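Local coordinates for uncharacterized lipoprotein GfcB (Escherichia coli K12, PDB 2IN5) that is of unknown function but, as a membrane lipoprotein homologous to group 4 capsule protein B, may take part in making or exporting capsular polysaccharide, at residues L39-G44 with I188-T193; D65-V70 with V80-N85; W163-W168 with R180-A185. One frame throughout, in Å; residues are numbered along the deposited sequence.

Interaction 1 (L39-G44 with I188-T193); sequences LRLNEG and IPVEMT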
loop_
_atom_site.group_PDB
_atom_site.type_symbol
_atom_site.label_atom_id
_atom_site.label_comp_id
_atom_site.label_asym_id
_atom_site.label_seq_id
_atom_site.Cartn_x
_atom_site.Cartn_y
_atom_site.Cartn_z
ATOM N N LEU A 39 0.619 19.475 -3.502
ATOM C CA LEU A 39 0.419 19.558 -2.060
ATOM C C LEU A 39 0.976 20.852 -1.496
ATOM O O LEU A 39 2.045 21.302 -1.892
ATOM C CB LEU A 39 1.102 18.376 -1.362
ATOM C CG LEU A 39 1.187 18.481 0.166
ATOM C CD1 LEU A 39 -0.221 18.543 0.739
ATOM C CD2 LEU A 39 1.945 17.290 0.750
ATOM N N ARG A 40 0.249 21.446 -0.564
ATOM C CA ARG A 40 0.701 22.667 0.074
ATOM C C ARG A 40 0.450 22.532 1.579
ATOM O O ARG A 40 -0.687 22.367 2.014
ATOM C CB ARG A 40 -0.057 23.870 -0.494
ATOM C CG ARG A 40 0.274 25.196 0.176
ATOM C CD ARG A 40 0.987 26.142 -0.767
ATOM N NE ARG A 40 0.201 26.396 -1.970
ATOM C CZ ARG A 40 0.626 27.123 -2.999
ATOM N NH1 ARG A 40 1.835 27.671 -2.970
ATOM N NH2 ARG A 40 -0.154 27.296 -4.059
ATOM N N LEU A 41 1.517 22.577 2.368
ATOM C CA LEU A 41 1.389 22.469 3.812
ATOM C C LEU A 41 1.727 23.788 4.474
ATOM O O LEU A 41 2.728 24.423 4.139
ATOM C CB LEU A 41 2.310 21.384 4.359
ATOM C CG LEU A 41 1.958 19.973 3.910
ATOM C CD1 LEU A 41 3.061 19.019 4.312
ATOM C CD2 LEU A 41 0.634 19.563 4.519
ATOM N N ASN A 42 0.885 24.189 5.420
ATOM C CA ASN A 42 1.069 25.435 6.152
ATOM C C ASN A 42 1.293 26.617 5.230
ATOM O O ASN A 42 2.190 27.421 5.468
ATOM C CB ASN A 42 2.260 25.329 7.101
ATOM C CG ASN A 42 2.046 24.313 8.187
ATOM O OD1 ASN A 42 1.163 24.463 9.033
ATOM N ND2 ASN A 42 2.856 23.263 8.173
ATOM N N GLU A 43 0.486 26.727 4.181
ATOM C CA GLU A 43 0.625 27.838 3.248
ATOM C C GLU A 43 2.071 27.884 2.747
ATOM O O GLU A 43 2.549 28.922 2.288
ATOM C CB GLU A 43 0.297 29.165 3.947
ATOM C CG GLU A 43 -1.011 29.201 4.745
ATOM C CD GLU A 43 -2.235 29.506 3.894
ATOM O OE1 GLU A 43 -3.349 29.599 4.463
ATOM O OE2 GLU A 43 -2.093 29.658 2.659
ATOM N N GLY A 44 2.768 26.758 2.854
ATOM C CA GLY A 44 4.147 26.703 2.415
ATOM C C GLY A 44 4.291 26.644 0.909
ATOM O O GLY A 44 3.494 27.222 0.164
ATOM N N ILE A 188 -2.651 23.361 11.224
ATOM C CA ILE A 188 -1.880 22.826 10.101
ATOM C C ILE A 188 -2.668 22.696 8.793
ATOM O O ILE A 188 -3.009 21.592 8.356
ATOM C CB ILE A 188 -1.264 21.466 10.443
ATOM C CG1 ILE A 188 -0.427 21.586 11.715
ATOM C CG2 ILE A 188 -0.369 21.000 9.295
ATOM C CD1 ILE A 188 0.155 20.267 12.195
ATOM N N PRO A 189 -2.927 23.833 8.128
ATOM C CA PRO A 189 -3.673 23.856 6.872
ATOM C C PRO A 189 -3.020 23.067 5.753
ATOM O O PRO A 189 -1.806 23.113 5.552
ATOM C CB PRO A 189 -3.800 25.349 6.577
ATOM C CG PRO A 189 -2.558 25.914 7.168
ATOM C CD PRO A 189 -2.428 25.178 8.469
ATOM N N VAL A 190 -3.859 22.334 5.035
ATOM C CA VAL A 190 -3.423 21.497 3.940
ATOM C C VAL A 190 -4.208 21.859 2.689
ATOM O O VAL A 190 -5.431 22.002 2.733
ATOM C CB VAL A 190 -3.661 20.011 4.277
ATOM C CG1 VAL A 190 -3.212 19.127 3.129
ATOM C CG2 VAL A 190 -2.924 19.649 5.551
ATOM N N GLU A 191 -3.500 22.019 1.576
ATOM C CA GLU A 191 -4.128 22.355 0.298
ATOM C C GLU A 191 -3.742 21.290 -0.710
ATOM O O GLU A 191 -2.566 20.958 -0.843
ATOM C CB GLU A 191 -3.644 23.720 -0.204
ATOM C CG GLU A 191 -4.047 24.908 0.652
ATOM C CD GLU A 191 -3.540 26.226 0.080
ATOM O OE1 GLU A 191 -3.823 26.510 -1.108
ATOM O OE2 GLU A 191 -2.862 26.981 0.819
HETATM N N MSE A 192 -4.730 20.753 -1.415
HETATM C CA MSE A 192 -4.462 19.725 -2.408
HETATM C C MSE A 192 -5.200 19.987 -3.713
HETATM O O MSE A 192 -6.389 20.308 -3.710
HETATM C CB MSE A 192 -4.863 18.355 -1.871
HETATM C CG MSE A 192 -4.157 17.985 -0.584
HETATM SE SE MSE A 192 -4.500 16.159 -0.070
HETATM C CE MSE A 192 -6.154 16.492 0.874
ATOM N N THR A 193 -4.480 19.857 -4.824
ATOM C CA THR A 193 -5.054 20.055 -6.146
ATOM C C THR A 193 -4.772 18.790 -6.947
ATOM O O THR A 193 -3.619 18.421 -7.161
ATOM C CB THR A 193 -4.444 21.294 -6.858
ATOM O OG1 THR A 193 -4.738 22.474 -6.101
ATOM C CG2 THR A 193 -5.042 21.462 -8.252
HETATM O O HOH W 1 -1.260 24.986 2.836
#
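Arg40 O is approached by three groups at once. Glu191 N donates to it at 2.9 Å, with 157° at the hydrogen and the donor in the carbonyl plane; the CA-H of Val190 points at it from further off, and a bound water lies near. That water accepts from Glu43 N at 2.8 Å and can donate, weakly, to Arg40 O or over a longer distance to Glu191 OE2, with more acceptors near it than protons. Arg40 N returns a bond to Glu191 O, completing the hydrogen-bonded pair, and Asn42 N reaches Pro189 O at 2.9 Å to carry the pattern into the turn.

Above this pair the side chains of Arg40 and Glu191 run side by side in the same direction, CB to CB at 3.6 Å. Glu191 has CG anti to the carbonyl carbon (chi1 -65°) and an extended chain beyond; its OE2 lies near CG of Arg40, while its OE1 stays 4.1 Å from Arg40 NE, too far for a salt bridge. Glu191 OE2 also lies 3.3 Å from Glu43 OE2; two carboxylates so close would probably favour protonation of one of them, and the nearby arginine may ease the repulsion.

The other face, carrying Leu39, Leu41, Val190 and Met192, is apolar. The side chains of Leu41 and Val190 lie side by side and point the same way, with CD2 of Leu41 3.7 Å from CG2 of Val190, and CD1 of Leu39 reaches CG1 of Val190 at 3.9 Å. Leu69 of strand 68-72 packs against Leu39 and Met192 there. The type I' turn from Leu41 to Gly44 leads on to strand 47-55 and does not link the pair. With axes 170° apart, this is an antiparallel beta ladder between the fold's first and last strands.

Interaction 2 (D65-V70 with V80-N85); sequences DNAMLV and VKLNNN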
loop_
_atom_site.group_PDB
_atom_site.type_symbol
_atom_site.label_atom_id
_atom_site.label_comp_id
_atom_site.label_asym_id
_atom_site.label_seq_id
_atom_site.Cartn_x
_atom_site.Cartn_y
_atom_site.Cartn_z
ATOM N N ASP A 65 10.551 12.918 -1.413
ATOM C CA ASP A 65 11.250 12.582 -0.169
ATOM C C ASP A 65 10.668 11.299 0.417
ATOM O O ASP A 65 11.003 10.893 1.532
ATOM C CB ASP A 65 11.105 13.736 0.840
ATOM C CG ASP A 65 11.799 13.456 2.171
ATOM O OD1 ASP A 65 12.898 12.854 2.157
ATOM O OD2 ASP A 65 11.261 13.855 3.233
ATOM N N ASN A 66 9.787 10.669 -0.352
ATOM C CA ASN A 66 9.131 9.428 0.051
ATOM C C ASN A 66 8.252 9.557 1.305
ATOM O O ASN A 66 8.196 8.658 2.146
ATOM C CB ASN A 66 10.175 8.324 0.240
ATOM C CG ASN A 66 9.555 6.938 0.256
ATOM O OD1 ASN A 66 8.582 6.672 -0.461
ATOM N ND2 ASN A 66 10.127 6.042 1.059
ATOM N N ALA A 67 7.586 10.701 1.427
ATOM C CA ALA A 67 6.666 10.938 2.524
ATOM C C ALA A 67 5.346 10.468 1.924
ATOM O O ALA A 67 5.192 10.483 0.702
ATOM C CB ALA A 67 6.601 12.416 2.859
HETATM N N MSE A 68 4.396 10.052 2.756
HETATM C CA MSE A 68 3.128 9.558 2.236
HETATM C C MSE A 68 1.893 10.288 2.730
HETATM O O MSE A 68 1.844 10.747 3.862
HETATM C CB MSE A 68 2.996 8.068 2.548
HETATM C CG MSE A 68 1.641 7.480 2.192
HETATM SE SE MSE A 68 1.626 5.540 2.197
HETATM C CE MSE A 68 1.242 5.254 4.070
ATOM N N LEU A 69 0.898 10.400 1.858
ATOM C CA LEU A 69 -0.369 11.043 2.195
ATOM C C LEU A 69 -1.479 10.048 1.900
ATOM O O LEU A 69 -1.482 9.430 0.840
ATOM C CB LEU A 69 -0.587 12.306 1.363
ATOM C CG LEU A 69 -0.197 13.605 2.054
ATOM C CD1 LEU A 69 1.300 13.805 1.970
ATOM C CD2 LEU A 69 -0.929 14.745 1.401
ATOM N N VAL A 70 -2.414 9.875 2.827
ATOM C CA VAL A 70 -3.508 8.930 2.607
ATOM C C VAL A 70 -4.816 9.687 2.549
ATOM O O VAL A 70 -5.142 10.463 3.435
ATOM C CB VAL A 70 -3.562 7.881 3.718
ATOM C CG1 VAL A 70 -4.722 6.904 3.474
ATOM C CG2 VAL A 70 -2.231 7.148 3.763
ATOM N N VAL A 80 2.312 10.203 6.651
ATOM C CA VAL A 80 3.490 9.506 7.144
ATOM C C VAL A 80 4.777 10.208 6.727
ATOM O O VAL A 80 4.886 10.674 5.599
ATOM C CB VAL A 80 3.539 8.069 6.600
ATOM C CG1 VAL A 80 4.761 7.352 7.146
ATOM C CG2 VAL A 80 2.265 7.327 6.977
ATOM N N LYS A 81 5.740 10.273 7.648
ATOM C CA LYS A 81 7.054 10.887 7.415
ATOM C C LYS A 81 7.060 12.391 7.198
ATOM O O LYS A 81 7.816 12.893 6.373
ATOM C CB LYS A 81 7.752 10.235 6.221
ATOM C CG LYS A 81 7.929 8.734 6.330
ATOM C CD LYS A 81 8.850 8.348 7.472
ATOM C CE LYS A 81 8.900 6.842 7.607
ATOM N NZ LYS A 81 9.186 6.221 6.285
ATOM N N LEU A 82 6.221 13.108 7.927
ATOM C CA LEU A 82 6.165 14.555 7.818
ATOM C C LEU A 82 6.505 15.093 9.202
ATOM O O LEU A 82 6.534 14.327 10.167
ATOM C CB LEU A 82 4.757 15.008 7.425
ATOM C CG LEU A 82 4.145 14.663 6.059
ATOM C CD1 LEU A 82 2.731 15.214 6.017
ATOM C CD2 LEU A 82 4.964 15.248 4.919
ATOM N N ASN A 83 6.767 16.389 9.316
ATOM C CA ASN A 83 7.076 16.954 10.627
ATOM C C ASN A 83 5.981 16.553 11.605
ATOM O O ASN A 83 6.254 16.022 12.678
ATOM C CB ASN A 83 7.158 18.479 10.550
ATOM C CG ASN A 83 8.537 18.970 10.160
ATOM O OD1 ASN A 83 9.118 18.518 9.169
ATOM N ND2 ASN A 83 9.070 19.908 10.939
ATOM N N ASN A 84 4.738 16.825 11.220
ATOM C CA ASN A 84 3.580 16.491 12.033
ATOM C C ASN A 84 2.688 15.604 11.186
ATOM O O ASN A 84 2.479 15.882 10.003
ATOM C CB ASN A 84 2.836 17.756 12.452
ATOM C CG ASN A 84 3.688 18.667 13.305
ATOM O OD1 ASN A 84 4.523 18.201 14.076
ATOM N ND2 ASN A 84 3.471 19.968 13.187
ATOM N N ASN A 85 2.155 14.549 11.794
ATOM C CA ASN A 85 1.333 13.589 11.069
ATOM C C ASN A 85 -0.080 13.373 11.584
ATOM O O ASN A 85 -0.337 13.446 12.779
ATOM C CB ASN A 85 2.034 12.231 11.055
ATOM C CG ASN A 85 3.362 12.263 10.334
ATOM O OD1 ASN A 85 3.418 12.502 9.136
ATOM N ND2 ASN A 85 4.442 12.011 11.065
#
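The flat groups that meet between Met68 and Val80 are peptide units, and they meet through two reciprocal bonds. Met68 N donates to Val80 O at 3.0 Å and Val80 N to Met68 O at 2.9 Å, the ring of two bonds that defines an antiparallel hydrogen-bonded pair. Each donor is tilted from the plane of the carbonyl it serves, Met68 N by 26° and Val80 N by nearly as much. The bonds are nonetheless fairly straight, the one from Met68 N having 164° at its hydrogen.

Beside this pair the side chains of Met68, a selenomethionine, and Val80 lie next to each other and point the same way. The selenomethionine chain leaves with CG anti to its backbone N and bends only at its last torsion, which places CE 3.7 Å from CG2 of Val80.

One residue earlier, the methyl of Ala67 fits where the second chain leaves strand geometry. CB of Ala67 is 3.7 Å from Lys81 O and 3.9 Å from CD2 of Leu82. The CA-CB bond of Lys81 is directed at the other segment, and CB of Lys81 lies 3.9 Å from CA of Ala67. Lys81 has a left-handed backbone (phi 67°), consistent with the pairing stopping at Val80. The bend that follows is held by Leu82 N, bonded at 3.1 Å to Asn85 OD1 in the amide plane on a lone pair; that oxygen also bonds Thr79 OG1.

The pair is at the open end of the beta hairpin formed by strands 68-72 and 75-80, the latter outermost in its chain. On its other side strand 68-72 hydrogen-bonds to strand 58-62, whose Lys60 and Leu62 touch Met68, and Glu55 of the second subunit packs on Met68 as well.

Interaction 3 (W163-W168 with R180-A185); sequences WQNTFW and RQMLGA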
loop_
_atom_site.group_PDB
_atom_site.type_symbol
_atom_site.label_atom_id
_atom_site.label_comp_id
_atom_site.label_asym_id
_atom_site.label_seq_id
_atom_site.Cartn_x
_atom_site.Cartn_y
_atom_site.Cartn_z
ATOM N N TRP A 163 -13.403 25.952 12.435
ATOM C CA TRP A 163 -12.786 26.425 11.213
ATOM C C TRP A 163 -13.616 25.919 10.043
ATOM O O TRP A 163 -14.569 25.158 10.228
ATOM C CB TRP A 163 -11.356 25.902 11.115
ATOM C CG TRP A 163 -11.249 24.413 10.975
ATOM C CD1 TRP A 163 -10.987 23.714 9.830
ATOM C CD2 TRP A 163 -11.347 23.443 12.025
ATOM N NE1 TRP A 163 -10.907 22.367 10.103
ATOM C CE2 TRP A 163 -11.122 22.173 11.444
ATOM C CE3 TRP A 163 -11.602 23.520 13.404
ATOM C CZ2 TRP A 163 -11.138 20.988 12.194
ATOM C CZ3 TRP A 163 -11.619 22.339 14.150
ATOM C CH2 TRP A 163 -11.386 21.091 13.541
ATOM N N GLN A 164 -13.248 26.343 8.837
ATOM C CA GLN A 164 -13.959 25.941 7.626
ATOM C C GLN A 164 -13.043 25.268 6.613
ATOM O O GLN A 164 -11.947 25.745 6.361
ATOM C CB GLN A 164 -14.606 27.171 6.979
ATOM C CG GLN A 164 -15.063 26.968 5.531
ATOM C CD GLN A 164 -15.486 28.271 4.864
ATOM O OE1 GLN A 164 -16.644 28.684 4.954
ATOM N NE2 GLN A 164 -14.534 28.936 4.208
ATOM N N ASN A 165 -13.487 24.141 6.066
ATOM C CA ASN A 165 -12.736 23.438 5.028
ATOM C C ASN A 165 -13.541 23.653 3.761
ATOM O O ASN A 165 -14.745 23.888 3.823
ATOM C CB ASN A 165 -12.656 21.930 5.277
ATOM C CG ASN A 165 -11.943 21.573 6.568
ATOM O OD1 ASN A 165 -10.857 22.077 6.859
ATOM N ND2 ASN A 165 -12.545 20.679 7.343
ATOM N N THR A 166 -12.890 23.559 2.609
ATOM C CA THR A 166 -13.585 23.745 1.344
ATOM C C THR A 166 -13.208 22.616 0.398
ATOM O O THR A 166 -12.050 22.210 0.335
ATOM C CB THR A 166 -13.224 25.108 0.712
ATOM O OG1 THR A 166 -13.469 26.152 1.664
ATOM C CG2 THR A 166 -14.076 25.370 -0.524
ATOM N N PHE A 167 -14.198 22.100 -0.326
ATOM C CA PHE A 167 -13.976 21.005 -1.266
ATOM C C PHE A 167 -14.611 21.327 -2.617
ATOM O O PHE A 167 -15.812 21.572 -2.700
ATOM C CB PHE A 167 -14.584 19.710 -0.708
ATOM C CG PHE A 167 -14.008 19.286 0.612
ATOM C CD1 PHE A 167 -12.810 18.580 0.671
ATOM C CD2 PHE A 167 -14.637 19.638 1.804
ATOM C CE1 PHE A 167 -12.242 18.232 1.898
ATOM C CE2 PHE A 167 -14.081 19.299 3.031
ATOM C CZ PHE A 167 -12.877 18.591 3.080
ATOM N N TRP A 168 -13.795 21.330 -3.666
ATOM C CA TRP A 168 -14.256 21.599 -5.028
ATOM C C TRP A 168 -14.533 20.283 -5.732
ATOM O O TRP A 168 -13.604 19.559 -6.100
ATOM C CB TRP A 168 -13.194 22.369 -5.787
ATOM C CG TRP A 168 -13.136 23.789 -5.382
ATOM C CD1 TRP A 168 -13.817 24.826 -5.944
ATOM C CD2 TRP A 168 -12.358 24.346 -4.315
ATOM N NE1 TRP A 168 -13.508 26.000 -5.298
ATOM C CE2 TRP A 168 -12.611 25.734 -4.296
ATOM C CE3 TRP A 168 -11.465 23.807 -3.375
ATOM C CZ2 TRP A 168 -12.004 26.594 -3.375
ATOM C CZ3 TRP A 168 -10.858 24.667 -2.456
ATOM C CH2 TRP A 168 -11.131 26.043 -2.467
ATOM N N ARG A 180 -9.297 22.172 0.686
ATOM C CA ARG A 180 -8.580 22.948 1.684
ATOM C C ARG A 180 -9.091 22.451 3.029
ATOM O O ARG A 180 -10.293 22.525 3.300
ATOM C CB ARG A 180 -8.864 24.447 1.567
ATOM C CG ARG A 180 -8.613 25.046 0.186
ATOM C CD ARG A 180 -7.916 26.395 0.286
ATOM N NE ARG A 180 -8.482 27.236 1.336
ATOM C CZ ARG A 180 -9.671 27.833 1.277
ATOM N NH1 ARG A 180 -10.444 27.692 0.206
ATOM N NH2 ARG A 180 -10.091 28.570 2.300
ATOM N N GLN A 181 -8.188 21.944 3.867
ATOM C CA GLN A 181 -8.567 21.430 5.184
ATOM C C GLN A 181 -7.424 21.491 6.182
ATOM O O GLN A 181 -6.294 21.769 5.819
ATOM C CB GLN A 181 -9.052 19.980 5.060
ATOM C CG GLN A 181 -7.978 18.996 4.630
ATOM C CD GLN A 181 -8.560 17.726 4.032
ATOM O OE1 GLN A 181 -9.308 16.988 4.685
ATOM N NE2 GLN A 181 -8.225 17.471 2.776
HETATM N N MSE A 182 -7.728 21.221 7.446
HETATM C CA MSE A 182 -6.721 21.223 8.499
HETATM C C MSE A 182 -6.193 19.817 8.684
HETATM O O MSE A 182 -6.892 18.841 8.409
HETATM C CB MSE A 182 -7.327 21.704 9.817
HETATM C CG MSE A 182 -7.786 23.136 9.786
HETATM SE SE MSE A 182 -6.318 24.366 9.551
HETATM C CE MSE A 182 -7.127 25.949 10.288
ATOM N N LEU A 183 -4.958 19.701 9.152
ATOM C CA LEU A 183 -4.390 18.383 9.370
ATOM C C LEU A 183 -4.778 17.901 10.771
ATOM O O LEU A 183 -4.895 16.705 11.024
ATOM C CB LEU A 183 -2.872 18.440 9.190
ATOM C CG LEU A 183 -2.066 17.167 9.410
ATOM C CD1 LEU A 183 -0.775 17.248 8.625
ATOM C CD2 LEU A 183 -1.789 16.994 10.913
ATOM N N GLY A 184 -4.987 18.849 11.671
ATOM C CA GLY A 184 -5.387 18.512 13.020
ATOM C C GLY A 184 -6.635 19.313 13.313
ATOM O O GLY A 184 -7.299 19.784 12.389
ATOM N N ALA A 185 -6.961 19.476 14.589
ATOM C CA ALA A 185 -8.136 20.242 14.967
ATOM C C ALA A 185 -7.867 21.733 14.761
ATOM O O ALA A 185 -7.215 22.378 15.583
ATOM C CB ALA A 185 -8.496 19.964 16.414
HETATM O O HOH W 2 -10.066 19.226 8.400
#
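Trp163 begins the segment by offering one face of its indole to the other strand. CG of Met182, a selenomethionine, sits 3.5 Å from the centroid of the five-membered ring of Trp163 and 29° off its normal, a CH-pi contact; SE of Met182 is 5.1 Å from the same centroid, an oblique Met-aromatic contact, and the backbone of Ala185 lies over the rim of the six-membered ring.

Asn165 OD1 then receives two weak bonds, from Met182 N across the strands and from Trp163 NE1, both at 3.3 Å. Its ND2 has a stronger partner in Glu152. A water takes a weak bond from this ND2 and donates to Met182 O.

Thr166 forms the hydrogen-bonded pair with Arg180, its N donating to Arg180 O at 2.9 Å and its O accepting from Arg180 N at 2.8 Å.

The ring of Phe167 presents CE1 at its edge to Gln181 NE2, 4.2 Å away, with ring and amide planes 88° apart; that amide is engaged by Gly74 O and Leu76 N.

Trp168 meets Arg180 edge to edge, CH2 to NH1, while its NE1 bonds Glu136. The guanidinium is thus beside the indole rather than stacked on it. Around the Thr166-Arg180 pair, the buried amides of Asn165 and Gln181 have partners on neighbouring strands or loops, so the chemistry implies a seam of packed rings and satisfied polar groups.

How the interactions relate
Interactions 1 and 3 meet at adjacent strands, 189-194 and 176-182, with centres about 10 Å apart; Val190 N to Gln181 O and Leu183 N to Ile188 O are probable hydrogen bonds linking them. Interaction 3 is the most buried and relies on one indole face, one indole edge and amides. Interaction 1 is divided, with charged groups and water on one face and aliphatic groups on the other. It meets interaction 2 where Leu41 packs on Leu82 and Ile188 on Asn84. Interaction 2 lies furthest from the chain centre, at about 13 Å, has the smallest interface, and alone reaches the second subunit. It touches interaction 3 where Leu183 packs against Asn84 and Asn85.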